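Local coordinates for protein alpha-Amylase (Thermotoga maritima, PDB 2B5D) that is a family 57 glycoside hydrolase, named an alpha-amylase, with a helical C-terminal region related to that of branching enzymes, at residues 254-260 with 293-297; 78-82 with 109-113; 418-422 with 481-485; 451-456 with 487-492; 160-164 with 195-199. All coordinates share one frame; numbering follows the deposited sequence. Where two conformers were deposited one is given.

Contact 1 (254-260 with 293-297); sequences GDPRYRE and RITSK
Ile294 and Tyr258 meet where a single beta bridge, Arg259 with Arg293, ties together two irregular loops of the family 57 domain, the first folded by a type I turn from Asp255 to Tyr258. The tight part is this backbone seam: Ile294 N reaches Tyr258 O at 2.7 Å, while two donors grip Pro256 O. Thr295 N comes in the carbonyl plane on a lone pair (2.9 Å); Arg293 NH1 comes from above that plane (3.0 Å). With chi1 at 54°, Arg293 sets CG between its own backbone N and carbonyl carbon, and the extended chain passes Pro256 O before NH1 turns onto it; NH2 goes on to Glu305. Ile294 CD1 lies against the turn, 3.6 Å from Asp255 O. Across the isoleucine, at about a right angle, runs Glu260, whose OE2 is salt-bridged to Lys304. The outer side is looser: Pro256 is exposed, its ring touching Thr295 through CB, and Ser296 and Lys297 face a second subunit. An Asx turn shapes 255-257: Asp255 OD1 accepts Arg257 N at 2.8 Å, and Arg257, also salt-bridged to Glu318, grips the carboxylate side-on, NE to OD1 and NH1 to OD2 (3.0 Å).

Contact 2 (78-82 with 109-113); sequences MEKLI and HFEKI
Met78 O accepts the backbone N-H of Ile82 at 2.8 Å, a helical bond joining two residues whose side chains both press on Phe110 of the facing helix. The side chains of 78-82 and 109-113 meet by apolar contact. Leu81 carries the centre: its CD2 sits over one face of the Phe110 ring, 3.7 Å from the centroid and 11° off the normal, a CH-pi contact, while CG lies 3.5 Å from Phe110 CE2. The two side chains run at about a right angle, so the leucine branch lies over the face instead of beside it; chi1 of -177°, with CG swung opposite the backbone N, aims it there. Met78 bends at both chi2 and chi3, which brings CE to 3.7 Å from Ile113 CG2 and close to Phe110 CB. On the outer side, Ile82 slides past Phe110 in the opposite direction, CG1 3.8 Å from Phe110 CB, and its CD1 reaches the aliphatic CG of the exposed Glu111. Thr35 of helix 27-47 touches both Met78 and Ile113, so a third helix closes the inner side. The axes of 78-82 and 109-113 approach to 9.8 Å with directions 160° apart; helices 68-91 and 97-119, consecutive in the chain, form an antiparallel alpha-helical hairpin.

Contact 3 (418-422 with 481-485); sequences WIYRH and TKLHI
Thr481 starts the contact with its methyl: CG2 packs 3.9 Å from Ile419 CG2 and nearly as close to Ile419 CD1, the two side chains crossing at about a right angle. Its OG1 is turned back to its own helix, where it makes a weak hydrogen bond to Ala477 O. Lys482 follows with a fully extended chain slanting past the six-membered ring of Trp418; CG is 3.7 Å from Trp418 CZ3 and CE stays near Trp418 CE3, so the methylenes do the touching. One turn on, Ile485 spreads its branches over Trp418 and His422. CD1 lies 3.8 Å from Trp418 CZ3, and CG2 is 4.0 Å from His422 CB. His422 is tied back to the Trp418 backbone: ND1 donates to Trp418 O at 2.9 Å, in the imidazole plane, while His422 N reaches the same oxygen from the other face of the carbonyl plane. The ND1 bond fixes the rotation of the imidazole and holds ND1 above the indole. The short axes of 418-422 and 481-485 approach to 11.0 Å and run in roughly the same direction, 32° apart. Helix 418-436 thus lies against helix 473-496 in the C-terminal helical region; His484 faces helix 443-458 beyond, and Pro280 of a third subunit packs on His422.

Contact 4 (451-456 with 487-492); sequences QMLREL and RFLNLY
Met452 takes hold of the Phe488 ring in two ways at once: its backbone O meets the ring edge in plane, 3.2 Å from Phe488 CD1, while its methyl lies over a face. The setting is helices 443-458 and 473-496 of the C-terminal helical region, antiparallel; the axes of 451-456 and 487-492 approach to 8.9 Å at 157°. Met452 CE stands 4.0 Å from the Phe488 centroid and 26° off the normal, a CH-pi contact, with SD farther above the same ring in a Met-aromatic contact. A chi3 of 78° bends the methyl back so that it also touches the Tyr492 edge, while CG passes Leu491 CB at 3.6 Å. Glu455 crosses Arg487 obliquely, its carboxylate over aliphatic carbons and the charged groups not in contact; the guanidinium is salt-bridged instead to Asp512. Met426 of helix 418-436 packs on Phe488, and Leu433 on Met452 and Tyr492. Glu455 CB meets the Phe488 ring at its edge and lies 3.9 Å from Phe488 CB.

Contact 5 (160-164 with 195-199); sequences NAQIT and YLAQN
Ile163 splits its branches to meet three residues of 195-199. With chi1 at -68°, CG1 lies opposite its carbonyl carbon and carries CD1 between Tyr195 CB and Leu196 CD1, 4.0 Å from each; CG2 turns instead to Asn199, 3.4 Å from its CG. Leu196 comes back to this spot although its CB leaves the other way, through side-chain angles away from the usual staggered positions. Asn160 has CG opposite the backbone N, which lays the amide against the tyrosine: Asn160 CG is 3.5 Å from Tyr195 CD2, the side chains cross at about a right angle and the amide is tilted 36° from the ring plane. Asn199, the first residue past the helix end, places its amide beside Asn160, Ile163 and Thr164. The threonine is held from two directions. Its OG1 donates to Asn160 O at 3.1 Å, from above the carbonyl plane, and the same oxygen takes Thr164 N at 2.7 Å; OG1 is also bonded to Arg525, near the C-terminus. In the parallel-stranded family 57 core, helix 156-174 links strands 137-142 and 180-182, and helix 192-198 links strand 180-182 to strand 203-206. The contact therefore joins the helices of two successive beta-alpha-beta crossovers, while Phe457 of helix 443-458 packs on helix 156-174 at Ala161 and Gln162.

Contacts 2, 4 and 5 are buried, whereas contacts 1 and 3 are only partly buried and pack on other subunits, which contact 4 meets at just one residue. Contacts 3 and 4 share helix 473-496, their centres 11 Å apart, and touch where His422 packs on Leu489; together they fasten helices 418-436 and 443-458 to one partner. Contact 5 belongs to the strand-linking helices of the family 57 domain, yet its nearest atoms come within about 5 Å of contact 4. Contacts 1 and 2 lie farther off, about 6 Å apart at nearest atoms. Only contact 1 is bonded backbone to backbone; the helix pairs rely on apolar packing, with amides added in contact 5.

Contact 1 (254-260 with 293-297)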
# COMPACT_ATOMS: atom_id res chain seq x y z
N GLY A 254 31.79 -0.79 13.84
CA GLY A 254 31.63 0.59 13.38
C GLY A 254 32.91 1.36 13.11
O GLY A 254 32.86 2.55 12.77
N ASP A 255 34.07 0.71 13.24
CA ASP A 255 35.36 1.32 12.92
C ASP A 255 35.44 1.82 11.47
O ASP A 255 35.12 1.08 10.53
CB ASP A 255 36.49 0.32 13.20
CG ASP A 255 37.87 0.96 13.16
OD1 ASP A 255 38.36 1.21 12.03
OD2 ASP A 255 38.48 1.17 14.24
N PRO A 256 35.91 3.08 11.29
CA PRO A 256 36.01 3.65 9.94
C PRO A 256 36.84 2.85 8.93
O PRO A 256 36.66 3.05 7.73
CB PRO A 256 36.57 5.06 10.17
CG PRO A 256 37.03 5.11 11.57
CD PRO A 256 36.32 4.03 12.34
N ARG A 257 37.70 1.94 9.37
CA ARG A 257 38.57 1.13 8.44
C ARG A 257 37.86 -0.10 7.89
O ARG A 257 38.42 -0.85 7.07
CB ARG A 257 39.85 0.64 9.13
CG ARG A 257 40.84 1.75 9.53
CD ARG A 257 41.88 1.18 10.48
NE ARG A 257 41.36 1.09 11.85
CZ ARG A 257 42.07 0.73 12.91
NH1 ARG A 257 41.48 0.68 14.10
NH2 ARG A 257 43.36 0.41 12.79
N TYR A 258 36.66 -0.35 8.41
CA TYR A 258 35.95 -1.56 8.05
C TYR A 258 35.06 -1.35 6.82
O TYR A 258 34.61 -0.24 6.55
CB TYR A 258 35.14 -2.10 9.24
CG TYR A 258 35.95 -2.83 10.31
CD1 TYR A 258 35.69 -2.63 11.65
CD2 TYR A 258 36.97 -3.72 9.97
CE1 TYR A 258 36.40 -3.28 12.63
CE2 TYR A 258 37.70 -4.39 10.94
CZ TYR A 258 37.41 -4.17 12.26
OH TYR A 258 38.12 -4.83 13.25
N ARG A 259 34.83 -2.44 6.10
CA ARG A 259 34.06 -2.41 4.86
C ARG A 259 32.61 -1.99 5.11
O ARG A 259 31.93 -2.53 6.00
CB ARG A 259 34.17 -3.77 4.20
CG ARG A 259 33.72 -3.89 2.76
CD ARG A 259 32.55 -4.82 2.80
NE ARG A 259 32.67 -5.86 1.81
CZ ARG A 259 31.85 -6.90 1.74
NH1 ARG A 259 32.01 -7.81 0.80
NH2 ARG A 259 30.87 -7.04 2.62
N GLU A 260 32.17 -1.00 4.33
CA GLU A 260 30.82 -0.44 4.39
C GLU A 260 29.82 -1.39 3.73
O GLU A 260 30.01 -1.83 2.60
CB GLU A 260 30.81 0.91 3.69
CG GLU A 260 29.43 1.53 3.50
CD GLU A 260 28.75 1.85 4.82
OE1 GLU A 260 27.69 1.26 5.09
OE2 GLU A 260 29.29 2.68 5.59
N ARG A 293 34.89 1.70 2.55
CA ARG A 293 34.98 1.49 3.98
C ARG A 293 34.00 2.46 4.67
O ARG A 293 33.58 3.44 4.07
CB ARG A 293 36.42 1.69 4.48
CG ARG A 293 37.05 3.02 4.11
CD ARG A 293 38.53 3.05 4.48
NE ARG A 293 39.05 4.41 4.38
CZ ARG A 293 39.08 5.30 5.37
NH1 ARG A 293 38.62 5.00 6.58
NH2 ARG A 293 39.56 6.51 5.14
N ILE A 294 33.68 2.19 5.93
CA ILE A 294 32.73 3.02 6.67
C ILE A 294 33.15 4.50 6.69
O ILE A 294 32.28 5.38 6.64
CB ILE A 294 32.45 2.44 8.10
CG1 ILE A 294 31.80 1.05 8.01
CG2 ILE A 294 31.59 3.41 8.96
CD1 ILE A 294 31.88 0.24 9.26
N THR A 295 34.46 4.76 6.81
CA THR A 295 35.09 6.09 6.63
C THR A 295 34.94 7.06 7.81
O THR A 295 35.93 7.69 8.23
CB THR A 295 34.58 6.78 5.34
OG1 THR A 295 34.82 5.93 4.23
CG2 THR A 295 35.27 8.13 5.12
N SER A 296 33.72 7.22 8.32
CA SER A 296 33.45 8.23 9.34
C SER A 296 32.01 8.13 9.76
O SER A 296 31.25 7.39 9.18
CB SER A 296 33.70 9.62 8.77
OG SER A 296 32.53 10.10 8.13
N LYS A 297 31.63 8.93 10.76
CA LYS A 297 30.26 8.97 11.26
C LYS A 297 29.34 9.83 10.43
O LYS A 297 28.24 10.17 10.87
CB LYS A 297 30.25 9.49 12.70
CG LYS A 297 30.90 8.54 13.67
CD LYS A 297 30.15 7.22 13.76
CE LYS A 297 30.69 6.39 14.95
NZ LYS A 297 29.76 5.23 15.20

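Contact 2 (78-82 with 109-113)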
# COMPACT_ATOMS: atom_id res chain seq x y z
N MET A 78 26.82 -18.59 -7.75
CA MET A 78 28.24 -18.32 -7.53
C MET A 78 29.02 -18.06 -8.82
O MET A 78 29.96 -17.25 -8.84
CB MET A 78 28.87 -19.43 -6.67
CG MET A 78 28.55 -19.26 -5.19
SD MET A 78 28.87 -17.56 -4.54
CE MET A 78 30.66 -17.57 -4.42
N GLU A 79 28.61 -18.74 -9.90
CA GLU A 79 29.21 -18.55 -11.23
C GLU A 79 28.83 -17.20 -11.85
O GLU A 79 29.70 -16.48 -12.35
CB GLU A 79 28.86 -19.70 -12.16
CG GLU A 79 29.83 -20.87 -12.05
CD GLU A 79 29.16 -22.20 -12.35
OE1 GLU A 79 29.80 -23.26 -12.13
OE2 GLU A 79 27.98 -22.19 -12.81
N LYS A 80 27.55 -16.87 -11.80
CA LYS A 80 27.08 -15.53 -12.15
C LYS A 80 27.95 -14.48 -11.45
O LYS A 80 28.38 -13.50 -12.07
CB LYS A 80 25.61 -15.39 -11.75
CG LYS A 80 24.77 -14.50 -12.64
CD LYS A 80 23.38 -15.13 -12.81
CE LYS A 80 22.39 -14.23 -13.58
NZ LYS A 80 21.68 -13.24 -12.69
N LEU A 81 28.24 -14.71 -10.18
CA LEU A 81 29.01 -13.79 -9.37
C LEU A 81 30.50 -13.75 -9.73
O LEU A 81 31.07 -12.66 -9.76
CB LEU A 81 28.78 -14.06 -7.87
CG LEU A 81 29.44 -13.16 -6.82
CD1 LEU A 81 29.03 -11.66 -6.95
CD2 LEU A 81 29.19 -13.68 -5.40
N ILE A 82 31.12 -14.91 -9.98
CA ILE A 82 32.52 -14.95 -10.48
C ILE A 82 32.69 -14.34 -11.89
O ILE A 82 33.74 -13.76 -12.23
CB ILE A 82 33.10 -16.38 -10.52
CG1 ILE A 82 33.23 -16.96 -9.10
CG2 ILE A 82 34.46 -16.41 -11.27
CD1 ILE A 82 33.39 -18.49 -9.04
N HIS A 109 38.62 -14.81 -4.03
CA HIS A 109 37.78 -15.21 -2.89
C HIS A 109 36.53 -16.00 -3.29
O HIS A 109 36.28 -17.09 -2.76
CB HIS A 109 37.39 -13.97 -2.10
CG HIS A 109 36.81 -14.27 -0.75
ND1 HIS A 109 35.59 -13.78 -0.34
CD2 HIS A 109 37.28 -15.02 0.27
CE1 HIS A 109 35.34 -14.19 0.89
NE2 HIS A 109 36.35 -14.95 1.28
N PHE A 110 35.75 -15.47 -4.23
CA PHE A 110 34.56 -16.17 -4.72
C PHE A 110 34.90 -17.50 -5.35
O PHE A 110 34.11 -18.44 -5.24
CB PHE A 110 33.75 -15.34 -5.70
CG PHE A 110 33.21 -14.07 -5.13
CD1 PHE A 110 33.01 -13.93 -3.75
CD2 PHE A 110 32.87 -13.02 -5.96
CE1 PHE A 110 32.52 -12.77 -3.23
CE2 PHE A 110 32.36 -11.84 -5.44
CZ PHE A 110 32.19 -11.72 -4.07
N GLU A 111 36.05 -17.57 -6.02
CA GLU A 111 36.47 -18.84 -6.63
C GLU A 111 36.72 -19.85 -5.52
O GLU A 111 36.17 -20.96 -5.56
CB GLU A 111 37.71 -18.67 -7.51
CG GLU A 111 37.42 -18.33 -8.97
CD GLU A 111 38.68 -18.13 -9.82
OE1 GLU A 111 39.77 -18.65 -9.44
OE2 GLU A 111 38.58 -17.43 -10.87
N LYS A 112 37.53 -19.45 -4.54
CA LYS A 112 37.80 -20.23 -3.33
C LYS A 112 36.54 -20.77 -2.65
O LYS A 112 36.47 -21.96 -2.32
CB LYS A 112 38.60 -19.39 -2.33
CG LYS A 112 40.06 -19.80 -2.18
CD LYS A 112 40.23 -20.91 -1.13
CE LYS A 112 39.86 -22.33 -1.67
NZ LYS A 112 39.90 -23.41 -0.62
N ILE A 113 35.55 -19.90 -2.47
CA ILE A 113 34.29 -20.25 -1.83
C ILE A 113 33.53 -21.35 -2.58
O ILE A 113 33.17 -22.36 -1.98
CB ILE A 113 33.43 -18.99 -1.55
CG1 ILE A 113 33.96 -18.30 -0.29
CG2 ILE A 113 31.93 -19.31 -1.41
CD1 ILE A 113 33.67 -16.85 -0.26

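Contact 3 (418-422 with 481-485)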
# COMPACT_ATOMS: atom_id res chain seq x y z
N TRP A 418 -6.12 -12.00 14.44
CA TRP A 418 -6.73 -12.93 13.50
C TRP A 418 -5.75 -14.12 13.37
O TRP A 418 -6.15 -15.29 13.29
CB TRP A 418 -6.97 -12.23 12.14
CG TRP A 418 -7.52 -13.13 11.04
CD1 TRP A 418 -8.83 -13.29 10.70
CD2 TRP A 418 -6.76 -14.00 10.15
NE1 TRP A 418 -8.94 -14.20 9.66
CE2 TRP A 418 -7.69 -14.65 9.31
CE3 TRP A 418 -5.39 -14.30 10.01
CZ2 TRP A 418 -7.30 -15.58 8.33
CZ3 TRP A 418 -5.01 -15.24 9.03
CH2 TRP A 418 -5.96 -15.85 8.20
N ILE A 419 -4.46 -13.80 13.35
CA ILE A 419 -3.41 -14.79 13.28
C ILE A 419 -3.42 -15.71 14.52
O ILE A 419 -3.25 -16.92 14.38
CB ILE A 419 -2.02 -14.14 13.09
CG1 ILE A 419 -1.85 -13.71 11.62
CG2 ILE A 419 -0.88 -15.09 13.53
CD1 ILE A 419 -0.55 -12.95 11.31
N TYR A 420 -3.65 -15.12 15.70
CA TYR A 420 -3.66 -15.86 16.94
C TYR A 420 -4.82 -16.83 17.10
O TYR A 420 -4.59 -17.99 17.41
CB TYR A 420 -3.53 -14.95 18.14
CG TYR A 420 -2.15 -14.43 18.30
CD1 TYR A 420 -1.89 -13.25 19.02
CD2 TYR A 420 -1.08 -15.08 17.71
CE1 TYR A 420 -0.58 -12.75 19.17
CE2 TYR A 420 0.22 -14.60 17.82
CZ TYR A 420 0.47 -13.43 18.55
OH TYR A 420 1.78 -12.98 18.67
N ARG A 421 -6.06 -16.38 16.88
CA ARG A 421 -7.18 -17.31 16.98
C ARG A 421 -7.09 -18.38 15.92
O ARG A 421 -7.54 -19.50 16.14
CB ARG A 421 -8.57 -16.66 17.04
CG ARG A 421 -8.88 -15.72 15.90
CD ARG A 421 -10.34 -15.82 15.42
NE ARG A 421 -10.44 -15.29 14.06
CZ ARG A 421 -11.52 -14.73 13.53
NH1 ARG A 421 -11.47 -14.27 12.27
NH2 ARG A 421 -12.65 -14.61 14.23
N HIS A 422 -6.48 -18.07 14.78
CA HIS A 422 -6.23 -19.13 13.81
C HIS A 422 -5.19 -20.13 14.27
O HIS A 422 -5.33 -21.34 14.02
CB HIS A 422 -5.91 -18.59 12.42
CG HIS A 422 -7.14 -18.32 11.61
ND1 HIS A 422 -7.74 -17.07 11.57
CD2 HIS A 422 -7.93 -19.14 10.87
CE1 HIS A 422 -8.84 -17.14 10.83
NE2 HIS A 422 -8.97 -18.38 10.39
N THR A 481 2.89 -15.96 7.16
CA THR A 481 2.11 -16.62 8.19
C THR A 481 0.75 -17.04 7.65
O THR A 481 0.44 -18.22 7.64
CB THR A 481 1.99 -15.77 9.48
OG1 THR A 481 3.30 -15.60 10.05
CG2 THR A 481 1.11 -16.48 10.54
N LYS A 482 -0.01 -16.08 7.15
CA LYS A 482 -1.32 -16.29 6.51
C LYS A 482 -1.29 -17.29 5.35
O LYS A 482 -2.19 -18.11 5.20
CB LYS A 482 -1.91 -14.96 6.05
CG LYS A 482 -2.05 -13.96 7.23
CD LYS A 482 -2.74 -12.65 6.81
CE LYS A 482 -2.99 -11.74 8.03
NZ LYS A 482 -3.75 -10.46 7.67
N LEU A 483 -0.24 -17.26 4.55
CA LEU A 483 -0.09 -18.27 3.51
C LEU A 483 -0.12 -19.72 4.11
O LEU A 483 -0.89 -20.56 3.68
CB LEU A 483 1.18 -18.00 2.73
CG LEU A 483 1.60 -18.98 1.63
CD1 LEU A 483 0.51 -19.03 0.57
CD2 LEU A 483 2.87 -18.47 1.05
N HIS A 484 0.70 -19.98 5.13
CA HIS A 484 0.67 -21.26 5.82
C HIS A 484 -0.61 -21.53 6.59
O HIS A 484 -1.07 -22.66 6.62
CB HIS A 484 1.94 -21.41 6.67
CG HIS A 484 3.17 -21.42 5.84
ND1 HIS A 484 4.13 -20.42 5.90
CD2 HIS A 484 3.56 -22.24 4.84
CE1 HIS A 484 5.09 -20.67 5.03
NE2 HIS A 484 4.77 -21.77 4.37
N ILE A 485 -1.22 -20.51 7.18
CA ILE A 485 -2.49 -20.75 7.80
C ILE A 485 -3.49 -21.28 6.76
O ILE A 485 -4.14 -22.31 6.99
CB ILE A 485 -3.04 -19.48 8.49
CG1 ILE A 485 -2.26 -19.21 9.78
CG2 ILE A 485 -4.52 -19.64 8.83
CD1 ILE A 485 -2.47 -17.79 10.34

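Contact 4 (451-456 with 487-492)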
# COMPACT_ATOMS: atom_id res chain seq x y z
N GLN A 451 1.48 -32.91 6.21
CA GLN A 451 1.61 -31.58 5.60
C GLN A 451 0.87 -30.55 6.44
O GLN A 451 1.35 -29.42 6.60
CB GLN A 451 1.15 -31.57 4.12
CG GLN A 451 1.63 -30.35 3.32
CD GLN A 451 3.12 -30.36 3.12
OE1 GLN A 451 3.72 -31.42 2.93
NE2 GLN A 451 3.75 -29.17 3.16
N MET A 452 -0.24 -30.92 7.03
CA MET A 452 -0.84 -30.00 7.97
C MET A 452 0.15 -29.56 9.08
O MET A 452 0.25 -28.37 9.40
CB MET A 452 -2.12 -30.55 8.55
CG MET A 452 -3.24 -30.50 7.53
SD MET A 452 -4.65 -31.53 8.03
CE MET A 452 -5.48 -30.48 9.26
N LEU A 453 0.92 -30.50 9.62
CA LEU A 453 1.82 -30.19 10.73
C LEU A 453 2.95 -29.28 10.28
O LEU A 453 3.33 -28.36 11.00
CB LEU A 453 2.37 -31.47 11.40
CG LEU A 453 3.20 -31.27 12.68
CD1 LEU A 453 2.39 -30.51 13.79
CD2 LEU A 453 3.74 -32.64 13.19
N ARG A 454 3.46 -29.54 9.08
CA ARG A 454 4.45 -28.68 8.46
C ARG A 454 3.96 -27.26 8.28
O ARG A 454 4.66 -26.31 8.59
CB ARG A 454 4.76 -29.23 7.09
CG ARG A 454 5.34 -30.59 7.14
CD ARG A 454 5.92 -30.95 5.74
NE ARG A 454 6.47 -32.29 5.60
CZ ARG A 454 5.81 -33.37 5.15
NH1 ARG A 454 4.54 -33.29 4.81
NH2 ARG A 454 6.45 -34.54 5.05
N GLU A 455 2.74 -27.13 7.79
CA GLU A 455 2.08 -25.86 7.57
C GLU A 455 1.94 -25.11 8.90
O GLU A 455 2.25 -23.89 8.99
CB GLU A 455 0.69 -26.09 6.89
CG GLU A 455 0.73 -26.49 5.38
CD GLU A 455 1.73 -25.63 4.60
OE1 GLU A 455 2.48 -26.16 3.74
OE2 GLU A 455 1.79 -24.41 4.86
N LEU A 456 1.47 -25.82 9.91
CA LEU A 456 1.34 -25.30 11.28
C LEU A 456 2.69 -24.82 11.85
O LEU A 456 2.73 -23.81 12.51
CB LEU A 456 0.75 -26.36 12.23
CG LEU A 456 0.83 -26.07 13.75
CD1 LEU A 456 0.09 -24.79 14.16
CD2 LEU A 456 0.39 -27.23 14.64
N ARG A 487 -3.00 -22.64 3.72
CA ARG A 487 -2.68 -23.97 3.26
C ARG A 487 -3.16 -25.04 4.26
O ARG A 487 -3.72 -26.09 3.87
CB ARG A 487 -1.17 -24.07 2.99
CG ARG A 487 -0.72 -23.22 1.82
CD ARG A 487 0.71 -23.48 1.40
NE ARG A 487 1.03 -22.71 0.17
CZ ARG A 487 2.24 -22.25 -0.18
NH1 ARG A 487 3.31 -22.43 0.61
NH2 ARG A 487 2.39 -21.58 -1.34
N PHE A 488 -2.98 -24.78 5.56
CA PHE A 488 -3.41 -25.72 6.59
C PHE A 488 -4.93 -25.89 6.56
O PHE A 488 -5.44 -27.02 6.67
CB PHE A 488 -2.93 -25.27 7.99
CG PHE A 488 -3.46 -26.12 9.14
CD1 PHE A 488 -2.62 -27.05 9.78
CD2 PHE A 488 -4.75 -25.97 9.59
CE1 PHE A 488 -3.08 -27.82 10.84
CE2 PHE A 488 -5.24 -26.74 10.64
CZ PHE A 488 -4.39 -27.68 11.28
N LEU A 489 -5.66 -24.78 6.43
CA LEU A 489 -7.12 -24.86 6.45
C LEU A 489 -7.70 -25.57 5.22
O LEU A 489 -8.71 -26.28 5.31
CB LEU A 489 -7.72 -23.48 6.55
CG LEU A 489 -7.38 -22.63 7.75
CD1 LEU A 489 -7.76 -21.17 7.48
CD2 LEU A 489 -8.09 -23.13 8.99
N ASN A 490 -7.06 -25.37 4.07
CA ASN A 490 -7.40 -26.11 2.87
C ASN A 490 -7.28 -27.59 3.10
O ASN A 490 -8.19 -28.33 2.75
CB ASN A 490 -6.52 -25.71 1.68
CG ASN A 490 -6.89 -24.35 1.13
OD1 ASN A 490 -7.96 -23.81 1.42
ND2 ASN A 490 -5.98 -23.77 0.36
N LEU A 491 -6.17 -28.04 3.66
CA LEU A 491 -6.03 -29.48 3.89
C LEU A 491 -7.04 -29.96 4.93
O LEU A 491 -7.58 -31.06 4.83
CB LEU A 491 -4.62 -29.85 4.29
CG LEU A 491 -3.53 -29.47 3.33
CD1 LEU A 491 -2.24 -29.23 4.13
CD2 LEU A 491 -3.34 -30.52 2.28
N TYR A 492 -7.29 -29.14 5.94
CA TYR A 492 -8.20 -29.51 7.00
C TYR A 492 -9.56 -29.77 6.39
O TYR A 492 -10.21 -30.79 6.71
CB TYR A 492 -8.28 -28.41 8.05
CG TYR A 492 -9.31 -28.66 9.11
CD1 TYR A 492 -9.07 -29.58 10.14
CD2 TYR A 492 -10.55 -28.00 9.08
CE1 TYR A 492 -10.03 -29.83 11.12
CE2 TYR A 492 -11.52 -28.25 10.05
CZ TYR A 492 -11.25 -29.17 11.07
OH TYR A 492 -12.20 -29.43 12.06

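Contact 5 (160-164 with 195-199)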
# COMPACT_ATOMS: atom_id res chain seq x y z
N ASN A 160 6.34 -29.51 22.63
CA ASN A 160 7.18 -30.70 22.75
C ASN A 160 7.46 -31.26 21.34
O ASN A 160 8.55 -31.77 21.04
CB ASN A 160 6.48 -31.69 23.74
CG ASN A 160 7.31 -32.98 24.05
OD1 ASN A 160 8.51 -33.02 23.87
ND2 ASN A 160 6.63 -34.03 24.49
N ALA A 161 6.46 -31.17 20.45
CA ALA A 161 6.62 -31.54 19.03
C ALA A 161 7.60 -30.62 18.33
O ALA A 161 8.49 -31.11 17.56
CB ALA A 161 5.27 -31.48 18.32
N GLN A 162 7.47 -29.30 18.55
CA GLN A 162 8.61 -28.42 18.16
C GLN A 162 9.96 -28.95 18.56
O GLN A 162 10.87 -29.04 17.72
CB GLN A 162 8.44 -26.99 18.67
CG GLN A 162 7.49 -26.15 17.83
CD GLN A 162 8.14 -25.58 16.58
OE1 GLN A 162 9.35 -25.25 16.57
NE2 GLN A 162 7.31 -25.40 15.50
N ILE A 163 10.12 -29.34 19.82
CA ILE A 163 11.43 -29.90 20.29
C ILE A 163 11.81 -31.21 19.63
O ILE A 163 12.95 -31.33 19.10
CB ILE A 163 11.43 -30.12 21.85
CG1 ILE A 163 11.40 -28.74 22.55
CG2 ILE A 163 12.63 -30.95 22.29
CD1 ILE A 163 10.57 -28.72 23.78
N THR A 164 10.89 -32.20 19.67
CA THR A 164 11.19 -33.52 19.12
C THR A 164 11.51 -33.52 17.68
O THR A 164 12.41 -34.27 17.22
CB THR A 164 9.99 -34.54 19.32
OG1 THR A 164 9.72 -34.67 20.72
CG2 THR A 164 10.31 -35.85 18.75
N TYR A 195 10.49 -31.18 29.29
CA TYR A 195 10.35 -31.66 27.90
C TYR A 195 11.68 -31.85 27.27
O TYR A 195 11.85 -32.70 26.38
CB TYR A 195 9.47 -30.71 27.06
CG TYR A 195 8.03 -30.72 27.48
CD1 TYR A 195 7.44 -29.58 28.01
CD2 TYR A 195 7.24 -31.89 27.39
CE1 TYR A 195 6.11 -29.60 28.46
CE2 TYR A 195 5.88 -31.89 27.81
CZ TYR A 195 5.34 -30.77 28.34
OH TYR A 195 4.04 -30.77 28.78
N LEU A 196 12.64 -31.07 27.71
CA LEU A 196 13.99 -31.17 27.18
C LEU A 196 14.60 -32.44 27.70
O LEU A 196 15.31 -33.14 26.97
CB LEU A 196 14.87 -29.94 27.59
CG LEU A 196 15.11 -28.67 26.73
CD1 LEU A 196 14.27 -28.64 25.40
CD2 LEU A 196 15.15 -27.26 27.51
N ALA A 197 14.39 -32.67 29.00
CA ALA A 197 14.79 -33.94 29.65
C ALA A 197 14.08 -35.10 28.95
O ALA A 197 14.76 -36.02 28.40
CB ALA A 197 14.50 -33.91 31.21
N GLN A 198 12.76 -35.03 28.80
CA GLN A 198 12.10 -36.12 28.01
C GLN A 198 12.70 -36.35 26.64
O GLN A 198 12.68 -37.48 26.11
CB GLN A 198 10.60 -35.95 27.93
CG GLN A 198 9.96 -35.60 29.28
CD GLN A 198 8.60 -35.09 29.06
OE1 GLN A 198 7.95 -34.46 29.93
NE2 GLN A 198 8.14 -35.32 27.85
N ASN A 199 13.30 -35.31 26.07
CA ASN A 199 13.82 -35.42 24.69
C ASN A 199 15.29 -35.74 24.67
O ASN A 199 15.94 -35.73 23.61
CB ASN A 199 13.52 -34.14 23.90
CG ASN A 199 12.13 -34.11 23.30
OD1 ASN A 199 11.21 -33.45 23.81
ND2 ASN A 199 11.97 -34.79 22.18